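Local coordinates for FACT-Spt16 (Cicer arietinum, PDB 5CE6), which is a subunit of the FACT histone chaperone complex and, through this N-terminal domain, probably binds histones H3-H4 during transcription, at residues A[38-41]-A[47-50]; A[107-112]-A[119-124]; A[138-143]-A[180-185]; A[215-220]-A[298-303]; A[351-356]-A[373-378]. All coordinates share one frame; numbering follows the deposited sequence. Where two conformers were deposited one is given.

Contact 1: A[38-41]-A[47-50]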
# COMPACT_ATOMS: atom_id res chain seq x y z
N SER A 38 -12.95 -6.77 -19.27
CA SER A 38 -13.76 -7.92 -18.87
C SER A 38 -14.42 -7.70 -17.51
O SER A 38 -15.63 -7.91 -17.35
CB SER A 38 -12.91 -9.18 -18.82
OG SER A 38 -12.60 -9.62 -20.14
N HIS A 39 -13.62 -7.27 -16.54
CA HIS A 39 -14.08 -7.08 -15.17
C HIS A 39 -15.10 -5.96 -15.14
O HIS A 39 -16.15 -6.07 -14.49
CB HIS A 39 -12.89 -6.75 -14.27
CG HIS A 39 -13.18 -6.87 -12.80
ND1 HIS A 39 -13.85 -5.89 -12.10
CD2 HIS A 39 -12.87 -7.83 -11.90
CE1 HIS A 39 -13.95 -6.25 -10.83
NE2 HIS A 39 -13.36 -7.43 -10.69
N TRP A 40 -14.79 -4.89 -15.87
CA TRP A 40 -15.67 -3.74 -16.00
C TRP A 40 -17.03 -4.21 -16.51
O TRP A 40 -18.07 -3.84 -15.97
CB TRP A 40 -15.04 -2.73 -16.97
CG TRP A 40 -15.80 -1.47 -17.18
CD1 TRP A 40 -16.90 -1.04 -16.49
CD2 TRP A 40 -15.52 -0.47 -18.16
NE1 TRP A 40 -17.32 0.17 -16.99
CE2 TRP A 40 -16.49 0.55 -18.01
CE3 TRP A 40 -14.54 -0.33 -19.15
CZ2 TRP A 40 -16.50 1.69 -18.82
CZ3 TRP A 40 -14.56 0.80 -19.95
CH2 TRP A 40 -15.53 1.79 -19.78
N ASP A 41 -17.02 -5.05 -17.54
CA ASP A 41 -18.26 -5.51 -18.15
C ASP A 41 -18.97 -6.50 -17.23
O ASP A 41 -20.19 -6.43 -17.06
CB ASP A 41 -17.98 -6.16 -19.50
CG ASP A 41 -19.26 -6.44 -20.28
OD1 ASP A 41 -20.12 -5.53 -20.35
OD2 ASP A 41 -19.39 -7.56 -20.82
N LEU A 47 -19.77 -3.13 -9.13
CA LEU A 47 -18.49 -2.59 -8.70
C LEU A 47 -18.08 -1.35 -9.49
O LEU A 47 -17.27 -0.55 -9.02
CB LEU A 47 -17.40 -3.65 -8.84
CG LEU A 47 -17.53 -4.86 -7.91
CD1 LEU A 47 -16.34 -5.77 -8.09
CD2 LEU A 47 -17.64 -4.39 -6.47
N TRP A 48 -18.64 -1.19 -10.69
CA TRP A 48 -18.20 -0.10 -11.56
C TRP A 48 -19.25 0.99 -11.75
O TRP A 48 -19.24 1.72 -12.74
CB TRP A 48 -17.75 -0.65 -12.92
CG TRP A 48 -16.55 -1.53 -12.80
CD1 TRP A 48 -16.54 -2.90 -12.76
CD2 TRP A 48 -15.18 -1.12 -12.70
NE1 TRP A 48 -15.26 -3.36 -12.64
CE2 TRP A 48 -14.40 -2.29 -12.61
CE3 TRP A 48 -14.54 0.13 -12.67
CZ2 TRP A 48 -13.01 -2.25 -12.49
CZ3 TRP A 48 -13.15 0.16 -12.55
CH2 TRP A 48 -12.40 -1.02 -12.47
N GLY A 49 -20.16 1.10 -10.77
CA GLY A 49 -21.15 2.16 -10.74
C GLY A 49 -21.97 2.38 -12.00
O GLY A 49 -22.34 3.51 -12.31
N SER A 50 -22.24 1.29 -12.73
CA SER A 50 -23.00 1.34 -13.99
C SER A 50 -22.38 2.26 -15.04
O SER A 50 -23.09 2.83 -15.88
CB SER A 50 -24.46 1.74 -13.73
OG SER A 50 -25.16 0.71 -13.06
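His39 and Trp48 meet rim to rim, their planes close to perpendicular (82°), and are joined by one hydrogen bond. The indole NE1 of Trp48 donates to His39 ND1 at 2.9 Å, and the N-H...N angle of 157° makes the bond fairly straight. The bond lies almost in both ring planes, so the two rings meet edge to edge. Because ND1 accepts, a proton on this imidazole would probably sit on NE2. Trp40 approaches the same indole differently: its CA stands over one face of the Trp48 five-membered ring, 3.6 Å from the centroid, a CH-pi contact. With CG anti to the backbone N (chi1 -178°), the Trp40 indole turns from the CA that covers Trp48 toward Trp48 CB, where Trp40 CD1 comes within 3.7 Å. Leu47 adds a methyl, its CD1 lying 3.7 Å from His39 CE1 at the imidazole edge. This aromatic cluster joins the end of helix 26-42 to the loop that follows. Trp40 NE1 bonds to Ser51 O, Phe191 meets Trp48 edge-to-face, helix 188-196 touches His39 and Leu47, and Ile54 of strand 53-58 touches both tryptophans.

Contact 2: A[107-112]-A[119-124]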
# COMPACT_ATOMS: atom_id res chain seq x y z
N GLU A 107 1.97 5.90 -28.76
CA GLU A 107 1.72 5.44 -30.12
C GLU A 107 1.83 3.91 -30.23
O GLU A 107 1.09 3.28 -30.97
CB GLU A 107 2.69 6.10 -31.11
CG GLU A 107 2.32 7.53 -31.47
CD GLU A 107 1.07 7.62 -32.32
OE1 GLU A 107 0.72 6.61 -32.97
OE2 GLU A 107 0.45 8.70 -32.35
N SER A 108 2.75 3.34 -29.46
CA SER A 108 3.06 1.92 -29.56
C SER A 108 1.97 0.99 -29.04
O SER A 108 1.97 -0.20 -29.34
CB SER A 108 4.37 1.62 -28.83
OG SER A 108 4.25 1.88 -27.44
N VAL A 109 1.03 1.52 -28.25
CA VAL A 109 -0.03 0.69 -27.70
C VAL A 109 -1.33 0.74 -28.51
O VAL A 109 -2.30 0.06 -28.19
CB VAL A 109 -0.29 0.99 -26.19
CG1 VAL A 109 0.98 0.79 -25.39
CG2 VAL A 109 -0.79 2.39 -25.99
N LYS A 110 -1.35 1.54 -29.58
CA LYS A 110 -2.53 1.61 -30.44
C LYS A 110 -2.90 0.26 -31.05
O LYS A 110 -4.03 -0.20 -30.91
CB LYS A 110 -2.35 2.66 -31.54
CG LYS A 110 -2.56 4.08 -31.06
CD LYS A 110 -2.27 5.07 -32.18
CE LYS A 110 -2.49 6.50 -31.72
NZ LYS A 110 -2.15 7.45 -32.83
N LYS A 111 -1.95 -0.37 -31.72
CA LYS A 111 -2.20 -1.68 -32.31
C LYS A 111 -2.54 -2.75 -31.25
O LYS A 111 -3.54 -3.46 -31.40
CB LYS A 111 -1.05 -2.12 -33.24
N PRO A 112 -1.74 -2.86 -30.18
CA PRO A 112 -2.08 -3.82 -29.12
C PRO A 112 -3.46 -3.60 -28.50
O PRO A 112 -4.12 -4.58 -28.13
CB PRO A 112 -1.00 -3.56 -28.06
CG PRO A 112 0.17 -3.10 -28.86
CD PRO A 112 -0.41 -2.26 -29.95
N VAL A 119 -10.45 -1.70 -29.10
CA VAL A 119 -10.56 -0.25 -28.90
C VAL A 119 -9.56 0.59 -29.69
O VAL A 119 -8.44 0.15 -29.98
CB VAL A 119 -10.48 0.15 -27.40
CG1 VAL A 119 -11.53 -0.61 -26.60
CG2 VAL A 119 -9.08 -0.09 -26.85
N GLU A 120 -9.97 1.81 -30.02
CA GLU A 120 -9.15 2.77 -30.72
C GLU A 120 -8.57 3.76 -29.71
O GLU A 120 -9.32 4.47 -29.04
CB GLU A 120 -10.01 3.50 -31.74
CG GLU A 120 -9.28 4.47 -32.64
CD GLU A 120 -10.25 5.24 -33.51
OE1 GLU A 120 -11.48 5.13 -33.28
OE2 GLU A 120 -9.79 5.96 -34.43
N ILE A 121 -7.25 3.80 -29.60
CA ILE A 121 -6.61 4.81 -28.76
C ILE A 121 -6.51 6.15 -29.49
O ILE A 121 -6.00 6.22 -30.60
CB ILE A 121 -5.22 4.35 -28.32
CG1 ILE A 121 -5.38 3.18 -27.36
CG2 ILE A 121 -4.46 5.49 -27.67
CD1 ILE A 121 -4.11 2.70 -26.78
N ILE A 122 -7.01 7.19 -28.85
CA ILE A 122 -7.02 8.52 -29.45
C ILE A 122 -6.15 9.43 -28.60
O ILE A 122 -6.45 9.64 -27.43
CB ILE A 122 -8.43 9.10 -29.52
CG1 ILE A 122 -9.34 8.16 -30.30
CG2 ILE A 122 -8.42 10.49 -30.15
CD1 ILE A 122 -8.88 7.91 -31.72
N LEU A 123 -5.08 9.96 -29.18
CA LEU A 123 -4.15 10.77 -28.39
C LEU A 123 -4.40 12.26 -28.62
O LEU A 123 -4.34 12.74 -29.75
CB LEU A 123 -2.71 10.39 -28.72
CG LEU A 123 -2.36 8.94 -28.41
CD1 LEU A 123 -0.96 8.59 -28.88
CD2 LEU A 123 -2.49 8.67 -26.92
N HIS A 124 -4.71 12.97 -27.54
CA HIS A 124 -4.92 14.41 -27.61
C HIS A 124 -3.70 15.09 -27.01
O HIS A 124 -3.48 15.01 -25.80
CB HIS A 124 -6.18 14.79 -26.82
CG HIS A 124 -7.40 14.02 -27.21
ND1 HIS A 124 -8.34 14.51 -28.09
CD2 HIS A 124 -7.84 12.79 -26.84
CE1 HIS A 124 -9.30 13.62 -28.25
NE2 HIS A 124 -9.02 12.56 -27.51
O HOH W 1 -4.37 9.54 -31.97
O HOH W 2 -6.22 1.43 -30.79
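Lys110 lays its extended aliphatic chain over Ile121, with CG 3.8 Å from Ile121 CB, and continues to Leu123, whose CD1 lies 3.8 Å from Lys110 CE. Its ammonium group thus ends at the outer margin of the contact, where NZ forms a salt bridge with Glu107, 2.9 Å from OE2; the hydrogen bonds to the two carboxylate oxygens are weak. Glu107 starts away from the strand, but its chain bends at chi2 (-70°) and brings the carboxylate back, so that OE2 also touches Leu123 CD1. Deeper in, Val109 CG2 presses on Ile121 CD1 at 3.4 Å, tighter than ordinary van der Waals contact, in a spot further closed by Leu26 and Phe29 of helix 26-42, which touch Val109. Two waters bridge the backbones and side chains. One accepts from Leu123 N (2.9 Å) and from Lys110 NZ. The other is gripped by three bonds: it donates to Lys110 O and Val119 O, each 2.7 Å away, and accepts from Ile121 N, so water satisfies Val119 O, Ile121 N and Leu123 N on the edge turned away from strand 93-98. On its other side, strand 120-125 pairs with strand 93-98, parallel to it; helices 100-106 and 110-117 lie between the two in sequence, which makes this a beta-alpha-beta crossover at the margin of the six-stranded mixed sheet.

Contact 3: A[138-143]-A[180-185]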
# COMPACT_ATOMS: atom_id res chain seq x y z
N ALA A 138 -13.52 17.88 -26.31
CA ALA A 138 -13.58 16.86 -27.36
C ALA A 138 -13.77 15.47 -26.75
O ALA A 138 -14.58 14.67 -27.22
CB ALA A 138 -12.33 16.90 -28.21
N ILE A 139 -13.00 15.18 -25.70
CA ILE A 139 -13.12 13.91 -25.00
C ILE A 139 -14.54 13.74 -24.43
O ILE A 139 -15.14 12.67 -24.55
CB ILE A 139 -12.08 13.79 -23.86
CG1 ILE A 139 -10.66 13.77 -24.43
CG2 ILE A 139 -12.32 12.54 -23.05
CD1 ILE A 139 -9.57 13.60 -23.39
N ILE A 140 -15.06 14.81 -23.83
CA ILE A 140 -16.41 14.79 -23.27
C ILE A 140 -17.47 14.56 -24.35
O ILE A 140 -18.44 13.83 -24.13
CB ILE A 140 -16.67 16.06 -22.42
CG1 ILE A 140 -15.92 15.96 -21.09
CG2 ILE A 140 -18.16 16.26 -22.18
CD1 ILE A 140 -15.46 17.30 -20.51
N ARG A 141 -17.28 15.15 -25.53
CA ARG A 141 -18.17 14.90 -26.66
C ARG A 141 -18.14 13.44 -27.13
O ARG A 141 -19.17 12.88 -27.50
CB ARG A 141 -17.85 15.82 -27.84
CG ARG A 141 -18.25 17.27 -27.63
CD ARG A 141 -18.31 18.02 -28.96
NE ARG A 141 -17.05 17.93 -29.69
CZ ARG A 141 -16.01 18.73 -29.49
NH1 ARG A 141 -16.07 19.70 -28.59
NH2 ARG A 141 -14.90 18.57 -30.20
N ALA A 142 -16.95 12.84 -27.14
CA ALA A 142 -16.81 11.45 -27.57
C ALA A 142 -17.53 10.50 -26.62
O ALA A 142 -18.19 9.57 -27.06
CB ALA A 142 -15.35 11.07 -27.70
N ILE A 143 -17.37 10.74 -25.32
CA ILE A 143 -18.08 9.97 -24.29
C ILE A 143 -19.58 9.98 -24.56
O ILE A 143 -20.24 8.93 -24.55
CB ILE A 143 -17.81 10.53 -22.88
CG1 ILE A 143 -16.34 10.36 -22.48
CG2 ILE A 143 -18.71 9.87 -21.84
CD1 ILE A 143 -15.97 11.08 -21.20
N SER A 180 -20.61 18.81 -16.85
CA SER A 180 -21.25 18.04 -17.92
C SER A 180 -22.59 17.52 -17.43
O SER A 180 -22.91 17.61 -16.25
CB SER A 180 -20.36 16.88 -18.36
OG SER A 180 -20.45 15.79 -17.45
N LYS A 181 -23.37 16.95 -18.35
CA LYS A 181 -24.65 16.36 -17.98
C LYS A 181 -24.47 14.97 -17.36
O LYS A 181 -25.43 14.38 -16.86
CB LYS A 181 -25.56 16.26 -19.21
N PHE A 182 -23.24 14.46 -17.39
CA PHE A 182 -22.96 13.08 -17.01
C PHE A 182 -23.27 12.76 -15.56
O PHE A 182 -23.03 13.57 -14.65
CB PHE A 182 -21.49 12.73 -17.26
CG PHE A 182 -21.05 12.89 -18.68
CD1 PHE A 182 -21.96 12.76 -19.73
CD2 PHE A 182 -19.73 13.17 -18.97
CE1 PHE A 182 -21.55 12.91 -21.04
CE2 PHE A 182 -19.31 13.32 -20.29
CZ PHE A 182 -20.22 13.19 -21.32
N ARG A 183 -23.78 11.56 -15.34
CA ARG A 183 -23.86 11.00 -14.00
C ARG A 183 -22.45 10.52 -13.64
O ARG A 183 -21.80 9.88 -14.46
CB ARG A 183 -24.84 9.83 -13.98
CG ARG A 183 -25.69 9.75 -12.72
CD ARG A 183 -25.37 8.50 -11.92
NE ARG A 183 -25.80 7.28 -12.61
CZ ARG A 183 -25.60 6.05 -12.14
NH1 ARG A 183 -24.98 5.87 -10.98
NH2 ARG A 183 -26.02 5.01 -12.83
N LEU A 184 -21.98 10.84 -12.44
CA LEU A 184 -20.64 10.44 -12.01
C LEU A 184 -20.70 9.37 -10.91
O LEU A 184 -21.35 9.56 -9.89
CB LEU A 184 -19.85 11.66 -11.52
CG LEU A 184 -19.66 12.85 -12.48
CD1 LEU A 184 -18.77 13.91 -11.85
CD2 LEU A 184 -19.08 12.40 -13.81
N SER A 185 -20.00 8.26 -11.13
CA SER A 185 -19.98 7.15 -10.16
C SER A 185 -18.58 6.86 -9.63
O SER A 185 -17.61 6.85 -10.39
CB SER A 185 -20.53 5.88 -10.80
OG SER A 185 -21.89 6.02 -11.14
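An ST turn just ahead of strand 183-186 delivers Phe182 to helix 133-145. Ser180 OG accepts from Phe182 N at 3.1 Å with an N-H...O angle of 151°, and its other bond, to Leu177 O, ties the turn to the end of helix 168-179. The serine also places its CB over one face of the Phe182 ring, 3.8 Å above the plane and displaced toward the rim. Phe182, with CG anti to the carbonyl carbon (chi1 -59°), pushes the far end of its ring, CE2 and CZ, between Ile140 and Ile143. Ile140 CG2 packs on Phe182 CE2 at 3.7 Å; Ile143 CG2 approaches Phe182 CZ obliquely at the same distance. One helix turn separates the two isoleucines, and their CG2 branches flank the ring end from opposite sides of its plane. Strand 183-186 is an outermost strand of the mixed sheet and runs parallel to strand 156-159, with helix 168-179 connecting them in a beta-alpha-beta unit. The ring edge also meets a backbone carbonyl: Ile140 O lies in the ring plane, 3.4 Å from Phe182 CZ, where an aromatic C-H and a partially negative oxygen would suit each other. Val157 and Leu177 touch the phenyl group as well, while Trp173 and Lys176 of helix 168-179 lie against Ile140, and Ser155 touches Ile143.

Contact 4: A[215-220]-A[298-303]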
# COMPACT_ATOMS: atom_id res chain seq x y z
N SER A 215 15.47 -8.07 5.01
CA SER A 215 16.92 -8.04 5.11
C SER A 215 17.39 -6.76 5.79
O SER A 215 18.33 -6.77 6.58
CB SER A 215 17.57 -8.15 3.73
OG SER A 215 17.14 -9.31 3.05
N VAL A 216 16.73 -5.65 5.45
CA VAL A 216 17.03 -4.37 6.07
C VAL A 216 16.73 -4.40 7.57
O VAL A 216 17.53 -3.94 8.38
CB VAL A 216 16.26 -3.23 5.36
CG1 VAL A 216 16.32 -1.95 6.18
CG2 VAL A 216 16.83 -3.01 3.97
N MET A 217 15.58 -4.96 7.95
CA MET A 217 15.24 -5.05 9.37
C MET A 217 16.24 -5.93 10.11
O MET A 217 16.76 -5.56 11.17
CB MET A 217 13.83 -5.61 9.57
CG MET A 217 13.45 -5.80 11.04
SD MET A 217 13.25 -4.23 11.90
CE MET A 217 11.65 -3.73 11.32
N LYS A 218 16.52 -7.10 9.55
CA LYS A 218 17.38 -8.06 10.23
C LYS A 218 18.85 -7.65 10.24
O LYS A 218 19.51 -7.71 11.29
CB LYS A 218 17.25 -9.44 9.57
CG LYS A 218 17.84 -10.57 10.41
CD LYS A 218 18.01 -11.84 9.61
CE LYS A 218 18.63 -12.96 10.44
NZ LYS A 218 17.65 -13.59 11.37
N ASN A 219 19.35 -7.23 9.09
CA ASN A 219 20.79 -7.03 8.93
C ASN A 219 21.26 -5.60 9.12
O ASN A 219 22.46 -5.36 9.28
CB ASN A 219 21.25 -7.56 7.57
CG ASN A 219 20.96 -9.04 7.41
OD1 ASN A 219 21.18 -9.83 8.33
ND2 ASN A 219 20.47 -9.42 6.24
N PHE A 220 20.34 -4.64 9.10
CA PHE A 220 20.72 -3.29 9.47
C PHE A 220 20.07 -2.83 10.77
O PHE A 220 20.77 -2.49 11.73
CB PHE A 220 20.45 -2.27 8.36
CG PHE A 220 20.73 -0.86 8.80
CD1 PHE A 220 22.04 -0.44 8.97
CD2 PHE A 220 19.69 0.01 9.10
CE1 PHE A 220 22.31 0.84 9.40
CE2 PHE A 220 19.96 1.29 9.53
CZ PHE A 220 21.27 1.71 9.68
N ILE A 298 10.63 -0.03 21.68
CA ILE A 298 11.04 0.67 20.47
C ILE A 298 10.27 0.07 19.31
O ILE A 298 10.27 -1.15 19.13
CB ILE A 298 12.56 0.49 20.22
CG1 ILE A 298 13.36 1.12 21.37
CG2 ILE A 298 12.98 1.11 18.87
CD1 ILE A 298 14.84 0.73 21.39
N ILE A 299 9.60 0.91 18.53
CA ILE A 299 8.87 0.42 17.36
C ILE A 299 9.59 0.83 16.08
O ILE A 299 10.00 1.98 15.94
CB ILE A 299 7.42 0.96 17.32
CG1 ILE A 299 6.62 0.45 18.53
CG2 ILE A 299 6.71 0.55 16.02
CD1 ILE A 299 5.18 0.94 18.54
N CYS A 300 9.78 -0.12 15.17
CA CYS A 300 10.33 0.17 13.85
C CYS A 300 9.47 -0.43 12.76
O CYS A 300 9.18 -1.63 12.77
CB CYS A 300 11.76 -0.36 13.68
SG CYS A 300 12.39 -0.15 11.97
N ALA A 301 9.07 0.40 11.81
CA ALA A 301 8.34 -0.07 10.64
C ALA A 301 9.09 0.38 9.39
O ALA A 301 9.44 1.55 9.26
CB ALA A 301 6.91 0.46 10.62
N VAL A 302 9.35 -0.56 8.49
CA VAL A 302 10.06 -0.21 7.26
C VAL A 302 9.45 -0.94 6.08
O VAL A 302 8.98 -2.07 6.21
CB VAL A 302 11.58 -0.51 7.39
CG1 VAL A 302 11.81 -1.95 7.76
CG2 VAL A 302 12.31 -0.18 6.13
N GLY A 303 9.42 -0.30 4.92
CA GLY A 303 8.94 -1.00 3.74
C GLY A 303 9.70 -0.59 2.50
O GLY A 303 9.88 0.60 2.25
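Met217 carries most of this buried meeting through its terminal methyl, which packs on the strand side chains and on one carbonyl. In the apolar packing, Met217 CE reaches Val302 CG1 at 4.0 Å, and Val216 CG1 meets Val302 CG2 more loosely at 4.4 Å. The methionine leaves the helix with CG anti to the backbone N (chi1 177°), then bends at chi2 and again at chi3, and this double bend swings its methyl toward the strand. The backbone takes part as well: Cys300 O faces Met217 CE at 3.6 Å, while the backbone of Cys300 bonds to that of Arg315. Cys300 and Val302, two residues apart, both direct their side chains at the helix, as expected for one face of an extended strand. Helix 200-230 thus covers a face of the sheet in the M24 metallopeptidase-like, or pita-bread, domain; the axes of the short segments 215-220 and 298-302 approach to 9.6 Å, their N-to-C directions 135° apart. A contact with sulfur is more tentative: Met217 CE lies 3.7 Å from Cys300 SG, but this holds for one of the two conformers modelled for the cysteine. Among the surrounding elements, Ile313 of strand 309-319 touches both Met217 and Val302, Thr244 of helix 237-249 touches Val216, and Ile248 of the same helix touches Val302.

Contact 5: A[351-356]-A[373-378]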
# COMPACT_ATOMS: atom_id res chain seq x y z
N ALA A 351 -13.47 -12.33 9.70
CA ALA A 351 -13.21 -13.47 10.57
C ALA A 351 -11.75 -13.47 11.00
O ALA A 351 -11.42 -13.86 12.13
CB ALA A 351 -13.56 -14.77 9.85
N ALA A 352 -10.87 -13.04 10.10
CA ALA A 352 -9.45 -12.96 10.38
C ALA A 352 -9.16 -11.91 11.44
O ALA A 352 -8.37 -12.13 12.35
CB ALA A 352 -8.66 -12.68 9.10
N TYR A 353 -9.81 -10.75 11.32
CA TYR A 353 -9.67 -9.73 12.35
C TYR A 353 -10.21 -10.23 13.70
O TYR A 353 -9.55 -10.09 14.74
CB TYR A 353 -10.35 -8.41 11.94
CG TYR A 353 -10.22 -7.37 13.05
CD1 TYR A 353 -9.05 -6.63 13.20
CD2 TYR A 353 -11.25 -7.17 13.95
CE1 TYR A 353 -8.92 -5.70 14.23
CE2 TYR A 353 -11.13 -6.25 14.98
CZ TYR A 353 -9.96 -5.52 15.12
OH TYR A 353 -9.86 -4.61 16.16
N LEU A 354 -11.40 -10.83 13.69
CA LEU A 354 -12.00 -11.29 14.93
C LEU A 354 -11.22 -12.43 15.57
O LEU A 354 -11.35 -12.68 16.76
CB LEU A 354 -13.47 -11.67 14.71
CG LEU A 354 -14.36 -10.45 14.44
CD1 LEU A 354 -15.73 -10.86 13.97
CD2 LEU A 354 -14.45 -9.58 15.70
N ALA A 355 -10.39 -13.12 14.77
CA ALA A 355 -9.49 -14.13 15.33
C ALA A 355 -8.49 -13.50 16.29
O ALA A 355 -8.14 -14.10 17.32
CB ALA A 355 -8.77 -14.88 14.21
N ALA A 356 -8.03 -12.29 15.96
CA ALA A 356 -7.15 -11.53 16.85
C ALA A 356 -7.90 -11.10 18.11
O ALA A 356 -7.38 -11.22 19.22
CB ALA A 356 -6.60 -10.29 16.15
N LYS A 373 -7.94 -1.10 15.49
CA LYS A 373 -9.24 -1.46 14.92
C LYS A 373 -9.08 -2.16 13.57
O LYS A 373 -10.04 -2.72 13.05
CB LYS A 373 -10.13 -0.23 14.77
CG LYS A 373 -10.45 0.48 16.08
CD LYS A 373 -11.05 -0.46 17.11
CE LYS A 373 -11.37 0.28 18.41
NZ LYS A 373 -11.73 -0.65 19.52
N SER A 374 -7.88 -2.11 13.03
CA SER A 374 -7.56 -2.82 11.79
C SER A 374 -6.37 -3.73 12.05
O SER A 374 -5.53 -3.45 12.92
CB SER A 374 -7.23 -1.81 10.69
OG SER A 374 -6.73 -2.45 9.52
N ALA A 375 -6.32 -4.85 11.33
CA ALA A 375 -5.17 -5.74 11.38
C ALA A 375 -4.37 -5.64 10.07
O ALA A 375 -3.51 -6.48 9.79
CB ALA A 375 -5.60 -7.20 11.63
N GLY A 376 -4.64 -4.61 9.28
CA GLY A 376 -3.86 -4.37 8.08
C GLY A 376 -4.71 -4.23 6.84
O GLY A 376 -5.93 -4.07 6.92
N THR A 377 -4.05 -4.26 5.68
CA THR A 377 -4.74 -4.06 4.40
C THR A 377 -4.12 -4.90 3.30
O THR A 377 -3.02 -5.44 3.46
CB THR A 377 -4.66 -2.60 3.90
OG1 THR A 377 -3.32 -2.28 3.53
CG2 THR A 377 -5.14 -1.62 4.96
N GLY A 378 -4.79 -4.98 2.16
CA GLY A 378 -4.12 -5.47 0.98
C GLY A 378 -2.96 -4.55 0.63
O GLY A 378 -2.92 -3.39 1.03
O HOH W 3 -11.20 -3.81 18.39
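Tyr353 meets mainly backbone: its ring lies against the backbone of residues 373-375. Lys373 O approaches the ring obliquely, 3.4 Å from Tyr353 CE1, and Ala375 N sits at the ring edge, 3.8 Å from Tyr353 CD1. The methyl of Ala375 adds apolar contact, Ala375 CB lying 3.8 Å from Tyr353 CD1. With CG anti to the backbone N (chi1 179°), the tyrosine extends from the helix so that its hydroxyl lands beside the chain. There OH is held by Thr372 O, to which it bonds, and by a water that donates to it at 2.7 Å from within the ring plane; the same water links weakly to Lys373 NZ. Beyond the ring, Ser374 OG accepts from Gly376 N at 3.0 Å (N-H...O 164°), an ST turn, and also bonds to Asn389 OD1. An acetate, probably from the crystallisation liquor, lies about 4 Å from the Ser374 side chain. Helix 349-363 also touches strand 403-414, through Ala356 on Leu408, and Ala375 meets the same leucine. A helix laid against the lead-in to outer strand 376-378 of an antiparallel sheet fits the pita-bread fold of the M24 family.

Contacts 1, 2 and 3 belong to the N-terminal lobe, 4 and 5 to the M24-like domain. Contact 4 is the only one whose touching residues are all buried, and it relies mainly on methyl packing; the others are partly buried. Contact 1 joins aromatic rings by a hydrogen bond; contact 2 is apolar packing bridged by waters, with a salt bridge inside segment 107-112; contact 3 is isoleucine packing on a phenyl ring, with a carbonyl at its edge; contact 5 sets a phenol against backbone. Contacts 2 and 3 serve opposite margins of one sheet, yet touch where His124 meets Ile139. Contact 1 reaches contact 3 through a probable hydrogen bond between Gly49 and Ser185. Contacts 4 and 5 involve different sheets.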